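Local coordinates for Lmo1076 protein (Listeria monocytogenes serovar 1/2a, PDB 5JQC) that is a putative cell-wall autolysin, probably with amidase activity, represented here by a piece holding three SH3-like GW modules, at residues A145-Y159 with Q162-F176. Residues are numbered along the deposited sequence; the frame is centred on the assembly and turned at random.
Sequences AKIIKQGQISGRTYY and QVGGKTIGWLDARAF. With SO4 (sulfate ion), chain E.
D172 OD1 is gripped three times: by R174 N (2.8 Å), by R174 NE, and by a water that also takes the N-H of T157 on the neighbouring strand. The site lies in the middle GW module, an SH3-like fold, where strand 166-172, antiparallel to 156-163, passes into the 3-10 segment 173-175. Aspartate suits this place because OD1 closes an Asx turn through its anti lone pair, while R174 NE and NH2 hold both oxygens side-on from above the carboxylate plane. The same arginine donates to a sulfate, probably picked up during crystallisation, whose O1 sits 2.9 Å from R174 NH2 and also over the R156 guanidinium face.

Main-chain bonds pair Y159 with L171 both ways, and the nearly straight A173 N to T157 O bond (2.9 Å, 171°) carries the pairing into the 3-10 turn. The small A173 puts its methyl over one face of the Y159 ring as a CH-pi contact, CB 3.6 Å from the centroid, with I147 CG2 over the opposite face. Y159 turns its edge to the face of F176 at 64°, and I147 CD1 adds to this apolar cluster.

G169, where a CB would jam against the carbonyl O of I168, and W170 form the Gly-Trp pair. CG anti to the carbonyl carbon (chi1 -67°) brings the indole back toward strand 145-153, CH2 3.7 Å from K149 CD, and its edge atom CZ3 ends 3.3 Å from Y158 O.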
loop_
_atom_site.group_PDB
_atom_site.type_symbol
_atom_site.label_atom_id
_atom_site.label_comp_id
_atom_site.label_asym_id
_atom_site.label_seq_id
_atom_site.Cartn_x
_atom_site.Cartn_y
_atom_site.Cartn_z
ATOM N N ALA A 145 -1.697 5.532 12.865
ATOM C CA ALA A 145 -0.943 4.506 12.168
ATOM C C ALA A 145 0.175 5.152 11.374
ATOM O O ALA A 145 0.085 6.317 10.969
ATOM C CB ALA A 145 -1.856 3.681 11.253
ATOM N N LYS A 146 1.240 4.385 11.172
ATOM C CA LYS A 146 2.342 4.785 10.316
ATOM C C LYS A 146 2.231 4.012 9.007
ATOM O O LYS A 146 2.145 2.779 9.012
ATOM C CB LYS A 146 3.685 4.530 10.999
ATOM C CG LYS A 146 4.850 5.100 10.226
ATOM C CD LYS A 146 6.185 4.776 10.879
ATOM C CE LYS A 146 7.328 5.290 10.026
ATOM N NZ LYS A 146 8.638 4.733 10.458
ATOM N N ILE A 147 2.222 4.736 7.897
ATOM C CA ILE A 147 2.101 4.150 6.570
ATOM C C ILE A 147 3.505 3.984 6.000
ATOM O O ILE A 147 4.234 4.968 5.832
ATOM C CB ILE A 147 1.229 5.036 5.673
ATOM C CG1 ILE A 147 -0.237 4.962 6.132
ATOM C CG2 ILE A 147 1.429 4.664 4.215
ATOM C CD1 ILE A 147 -0.995 6.288 6.036
ATOM N N ILE A 148 3.897 2.741 5.711
ATOM C CA ILE A 148 5.283 2.434 5.360
ATOM C C ILE A 148 5.459 1.940 3.923
ATOM O O ILE A 148 6.605 1.875 3.442
ATOM C CB ILE A 148 5.884 1.406 6.338
ATOM C CG1 ILE A 148 5.217 0.049 6.124
ATOM C CG2 ILE A 148 5.700 1.882 7.774
ATOM C CD1 ILE A 148 5.557 -0.975 7.170
ATOM N N LYS A 149 4.382 1.601 3.218
ATOM C CA LYS A 149 4.522 1.085 1.864
ATOM C C LYS A 149 3.178 1.203 1.163
ATOM O O LYS A 149 2.129 1.150 1.811
ATOM C CB LYS A 149 4.987 -0.371 1.890
ATOM C CG LYS A 149 5.769 -0.819 0.690
ATOM C CD LYS A 149 5.940 -2.330 0.758
ATOM C CE LYS A 149 7.065 -2.808 -0.137
ATOM N NZ LYS A 149 7.431 -4.213 0.195
ATOM N N GLN A 150 3.213 1.341 -0.163
ATOM C CA GLN A 150 1.991 1.296 -0.955
ATOM C C GLN A 150 2.160 0.332 -2.116
ATOM O O GLN A 150 3.277 -0.018 -2.508
ATOM C CB GLN A 150 1.590 2.671 -1.496
ATOM C CG GLN A 150 2.521 3.257 -2.521
ATOM C CD GLN A 150 1.913 4.448 -3.216
ATOM O OE1 GLN A 150 1.370 5.326 -2.566
ATOM N NE2 GLN A 150 1.967 4.468 -4.549
ATOM N N GLY A 151 1.020 -0.100 -2.652
ATOM C CA GLY A 151 0.969 -0.915 -3.843
ATOM C C GLY A 151 -0.414 -0.820 -4.430
ATOM O O GLY A 151 -1.386 -0.627 -3.688
ATOM N N GLN A 152 -0.535 -0.955 -5.746
ATOM C CA GLN A 152 -1.823 -0.815 -6.398
ATOM C C GLN A 152 -2.192 -2.097 -7.112
ATOM O O GLN A 152 -1.323 -2.873 -7.517
ATOM C CB GLN A 152 -1.834 0.333 -7.395
ATOM C CG GLN A 152 -1.627 1.679 -6.730
ATOM C CD GLN A 152 -1.584 2.818 -7.729
ATOM O OE1 GLN A 152 -1.538 2.593 -8.948
ATOM N NE2 GLN A 152 -1.602 4.054 -7.219
ATOM N N ILE A 153 -3.496 -2.306 -7.245
ATOM C CA ILE A 153 -4.038 -3.419 -8.006
ATOM C C ILE A 153 -5.507 -3.136 -8.257
ATOM O O ILE A 153 -6.231 -2.648 -7.379
ATOM C CB ILE A 153 -3.819 -4.768 -7.283
ATOM C CG1 ILE A 153 -4.134 -5.908 -8.234
ATOM C CG2 ILE A 153 -4.706 -4.895 -6.072
ATOM C CD1 ILE A 153 -3.619 -7.228 -7.740
ATOM N N SER A 154 -5.932 -3.420 -9.481
ATOM C CA SER A 154 -7.318 -3.229 -9.891
ATOM C C SER A 154 -7.749 -1.778 -9.732
ATOM O O SER A 154 -8.931 -1.480 -9.539
ATOM C CB SER A 154 -8.255 -4.168 -9.135
ATOM O OG SER A 154 -7.994 -5.501 -9.526
ATOM N N GLY A 155 -6.792 -0.864 -9.845
ATOM C CA GLY A 155 -7.082 0.543 -9.715
ATOM C C GLY A 155 -7.240 1.040 -8.298
ATOM O O GLY A 155 -7.583 2.219 -8.110
ATOM N N ARG A 156 -6.979 0.203 -7.294
ATOM C CA ARG A 156 -7.050 0.625 -5.900
ATOM C C ARG A 156 -5.662 0.632 -5.266
ATOM O O ARG A 156 -4.811 -0.206 -5.585
ATOM C CB ARG A 156 -7.990 -0.279 -5.090
ATOM C CG ARG A 156 -9.437 -0.216 -5.515
ATOM C CD ARG A 156 -9.906 -1.636 -5.878
ATOM N NE ARG A 156 -11.004 -1.664 -6.848
ATOM C CZ ARG A 156 -11.863 -2.676 -6.980
ATOM N NH1 ARG A 156 -12.831 -2.622 -7.892
ATOM N NH2 ARG A 156 -11.773 -3.740 -6.182
ATOM N N THR A 157 -5.442 1.584 -4.367
ATOM C CA THR A 157 -4.188 1.716 -3.637
ATOM C C THR A 157 -4.351 1.152 -2.232
ATOM O O THR A 157 -5.348 1.427 -1.553
ATOM C CB THR A 157 -3.761 3.181 -3.572
ATOM O OG1 THR A 157 -3.805 3.740 -4.888
ATOM C CG2 THR A 157 -2.356 3.310 -3.030
ATOM N N TYR A 158 -3.375 0.356 -1.813
ATOM C CA TYR A 158 -3.362 -0.302 -0.518
ATOM C C TYR A 158 -2.126 0.131 0.253
ATOM O O TYR A 158 -1.006 0.027 -0.259
ATOM C CB TYR A 158 -3.353 -1.812 -0.688
ATOM C CG TYR A 158 -4.641 -2.314 -1.291
ATOM C CD1 TYR A 158 -5.754 -2.516 -0.496
ATOM C CD2 TYR A 158 -4.755 -2.550 -2.660
ATOM C CE1 TYR A 158 -6.942 -2.951 -1.017
ATOM C CE2 TYR A 158 -5.959 -2.999 -3.205
ATOM C CZ TYR A 158 -7.046 -3.193 -2.369
ATOM O OH TYR A 158 -8.248 -3.627 -2.874
ATOM N N TYR A 159 -2.323 0.595 1.480
ATOM C CA TYR A 159 -1.217 1.006 2.346
ATOM C C TYR A 159 -0.853 -0.120 3.291
ATOM O O TYR A 159 -1.736 -0.710 3.922
ATOM C CB TYR A 159 -1.592 2.214 3.189
ATOM C CG TYR A 159 -1.611 3.497 2.451
ATOM C CD1 TYR A 159 -0.915 3.649 1.265
ATOM C CD2 TYR A 159 -2.322 4.569 2.949
ATOM C CE1 TYR A 159 -0.941 4.852 0.590
ATOM C CE2 TYR A 159 -2.355 5.769 2.297
ATOM C CZ TYR A 159 -1.660 5.915 1.120
ATOM O OH TYR A 159 -1.699 7.128 0.467
ATOM N N GLN A 162 1.413 0.406 10.296
ATOM C CA GLN A 162 1.769 -0.027 11.641
ATOM C C GLN A 162 0.920 0.708 12.666
ATOM O O GLN A 162 0.616 1.896 12.496
ATOM C CB GLN A 162 3.243 0.235 11.932
ATOM C CG GLN A 162 4.170 -0.320 10.876
ATOM C CD GLN A 162 5.631 -0.039 11.195
ATOM O OE1 GLN A 162 6.028 1.112 11.401
ATOM N NE2 GLN A 162 6.441 -1.090 11.227
ATOM N N VAL A 163 0.547 -0.005 13.730
ATOM C CA VAL A 163 -0.127 0.565 14.898
ATOM C C VAL A 163 0.656 0.135 16.139
ATOM O O VAL A 163 0.876 -1.065 16.359
ATOM C CB VAL A 163 -1.606 0.130 14.992
ATOM C CG1 VAL A 163 -2.293 0.731 16.217
ATOM C CG2 VAL A 163 -2.367 0.530 13.731
ATOM N N GLY A 164 1.087 1.107 16.937
ATOM C CA GLY A 164 1.934 0.809 18.082
ATOM C C GLY A 164 3.241 0.120 17.736
ATOM O O GLY A 164 3.624 -0.845 18.408
ATOM N N GLY A 165 3.935 0.581 16.697
ATOM C CA GLY A 165 5.225 0.023 16.361
ATOM C C GLY A 165 5.205 -1.323 15.668
ATOM O O GLY A 165 6.268 -1.792 15.239
ATOM N N LYS A 166 4.040 -1.956 15.529
ATOM C CA LYS A 166 3.918 -3.274 14.911
ATOM C C LYS A 166 3.222 -3.164 13.548
ATOM O O LYS A 166 2.126 -2.594 13.444
ATOM C CB LYS A 166 3.142 -4.231 15.831
ATOM C CG LYS A 166 3.994 -5.009 16.849
ATOM C CD LYS A 166 4.550 -4.108 17.959
ATOM C CE LYS A 166 5.459 -4.857 18.951
ATOM N NZ LYS A 166 6.153 -3.915 19.889
ATOM N N THR A 167 3.857 -3.724 12.513
ATOM C CA THR A 167 3.250 -3.804 11.182
ATOM C C THR A 167 2.001 -4.684 11.211
ATOM O O THR A 167 2.080 -5.878 11.516
ATOM C CB THR A 167 4.243 -4.361 10.165
ATOM O OG1 THR A 167 5.401 -3.529 10.113
ATOM C CG2 THR A 167 3.591 -4.434 8.763
ATOM N N ILE A 168 0.854 -4.107 10.877
ATOM C CA ILE A 168 -0.411 -4.834 10.969
ATOM C C ILE A 168 -0.736 -5.571 9.677
ATOM O O ILE A 168 -1.207 -6.712 9.698
ATOM C CB ILE A 168 -1.538 -3.862 11.347
ATOM C CG1 ILE A 168 -1.184 -3.157 12.655
ATOM C CG2 ILE A 168 -2.840 -4.608 11.485
ATOM C CD1 ILE A 168 -1.051 -4.109 13.832
ATOM N N GLY A 169 -0.516 -4.933 8.543
ATOM C CA GLY A 169 -0.962 -5.515 7.287
ATOM C C GLY A 169 -1.202 -4.425 6.260
ATOM O O GLY A 169 -0.548 -3.380 6.281
ATOM N N TRP A 170 -2.147 -4.699 5.370
ATOM C CA TRP A 170 -2.455 -3.828 4.254
ATOM C C TRP A 170 -3.920 -3.431 4.292
ATOM O O TRP A 170 -4.810 -4.264 4.536
ATOM C CB TRP A 170 -2.134 -4.508 2.922
ATOM C CG TRP A 170 -0.657 -4.760 2.681
ATOM C CD1 TRP A 170 0.107 -5.777 3.202
ATOM C CD2 TRP A 170 0.212 -4.015 1.819
ATOM N NE1 TRP A 170 1.389 -5.703 2.722
ATOM C CE2 TRP A 170 1.484 -4.627 1.876
ATOM C CE3 TRP A 170 0.043 -2.886 1.010
ATOM C CZ2 TRP A 170 2.572 -4.151 1.155
ATOM C CZ3 TRP A 170 1.129 -2.411 0.304
ATOM C CH2 TRP A 170 2.372 -3.046 0.374
ATOM N N LEU A 171 -4.170 -2.160 4.026
ATOM C CA LEU A 171 -5.507 -1.613 4.132
ATOM C C LEU A 171 -5.681 -0.592 3.022
ATOM O O LEU A 171 -4.734 0.113 2.670
ATOM C CB LEU A 171 -5.711 -0.982 5.521
ATOM C CG LEU A 171 -7.069 -0.371 5.853
ATOM C CD1 LEU A 171 -8.128 -1.437 5.810
ATOM C CD2 LEU A 171 -7.039 0.309 7.226
ATOM N N ASP A 172 -6.875 -0.532 2.454
ATOM C CA ASP A 172 -7.103 0.398 1.357
ATOM C C ASP A 172 -6.810 1.825 1.818
ATOM O O ASP A 172 -7.233 2.249 2.893
ATOM C CB ASP A 172 -8.537 0.255 0.847
ATOM C CG ASP A 172 -8.791 0.998 -0.467
ATOM O OD1 ASP A 172 -8.737 2.251 -0.470
ATOM O OD2 ASP A 172 -9.121 0.329 -1.483
ATOM N N ALA A 173 -6.034 2.549 1.010
ATOM C CA ALA A 173 -5.651 3.919 1.340
ATOM C C ALA A 173 -6.845 4.823 1.633
ATOM O O ALA A 173 -6.687 5.827 2.340
ATOM C CB ALA A 173 -4.839 4.498 0.188
ATOM N N ARG A 174 -8.021 4.510 1.079
ATOM C CA ARG A 174 -9.232 5.280 1.360
ATOM C C ARG A 174 -9.689 5.156 2.804
ATOM O O ARG A 174 -10.517 5.969 3.248
ATOM C CB ARG A 174 -10.367 4.846 0.443
ATOM C CG ARG A 174 -10.218 5.292 -0.976
ATOM C CD ARG A 174 -11.273 4.609 -1.842
ATOM N NE ARG A 174 -11.003 3.177 -1.977
ATOM C CZ ARG A 174 -11.743 2.346 -2.710
ATOM N NH1 ARG A 174 -12.810 2.811 -3.350
ATOM N NH2 ARG A 174 -11.430 1.053 -2.788
ATOM N N ALA A 175 -9.160 4.173 3.542
ATOM C CA ALA A 175 -9.464 3.993 4.954
ATOM C C ALA A 175 -8.687 4.937 5.867
ATOM O O ALA A 175 -9.039 5.049 7.047
ATOM C CB ALA A 175 -9.168 2.545 5.363
ATOM N N PHE A 176 -7.640 5.602 5.369
ATOM C CA PHE A 176 -6.780 6.454 6.179
ATOM C C PHE A 176 -7.065 7.931 5.942
ATOM O O PHE A 176 -7.347 8.356 4.819
ATOM C CB PHE A 176 -5.308 6.237 5.870
ATOM C CG PHE A 176 -4.828 4.848 6.079
ATOM C CD1 PHE A 176 -5.131 3.856 5.166
ATOM C CD2 PHE A 176 -3.989 4.550 7.144
ATOM C CE1 PHE A 176 -4.643 2.577 5.329
ATOM C CE2 PHE A 176 -3.491 3.273 7.316
ATOM C CZ PHE A 176 -3.820 2.283 6.408
HETATM S S SO4 E . -14.308 -0.359 -4.629
HETATM O O1 SO4 E . -12.933 -0.115 -5.029
HETATM O O2 SO4 E . -14.344 -0.917 -3.268
HETATM O O3 SO4 E . -15.054 0.918 -4.611
HETATM O O4 SO4 E . -14.962 -1.294 -5.553
HETATM O O HOH W 1 -7.777 2.976 -3.112
HETATM O O HOH W 2 -10.335 -1.807 -1.616
#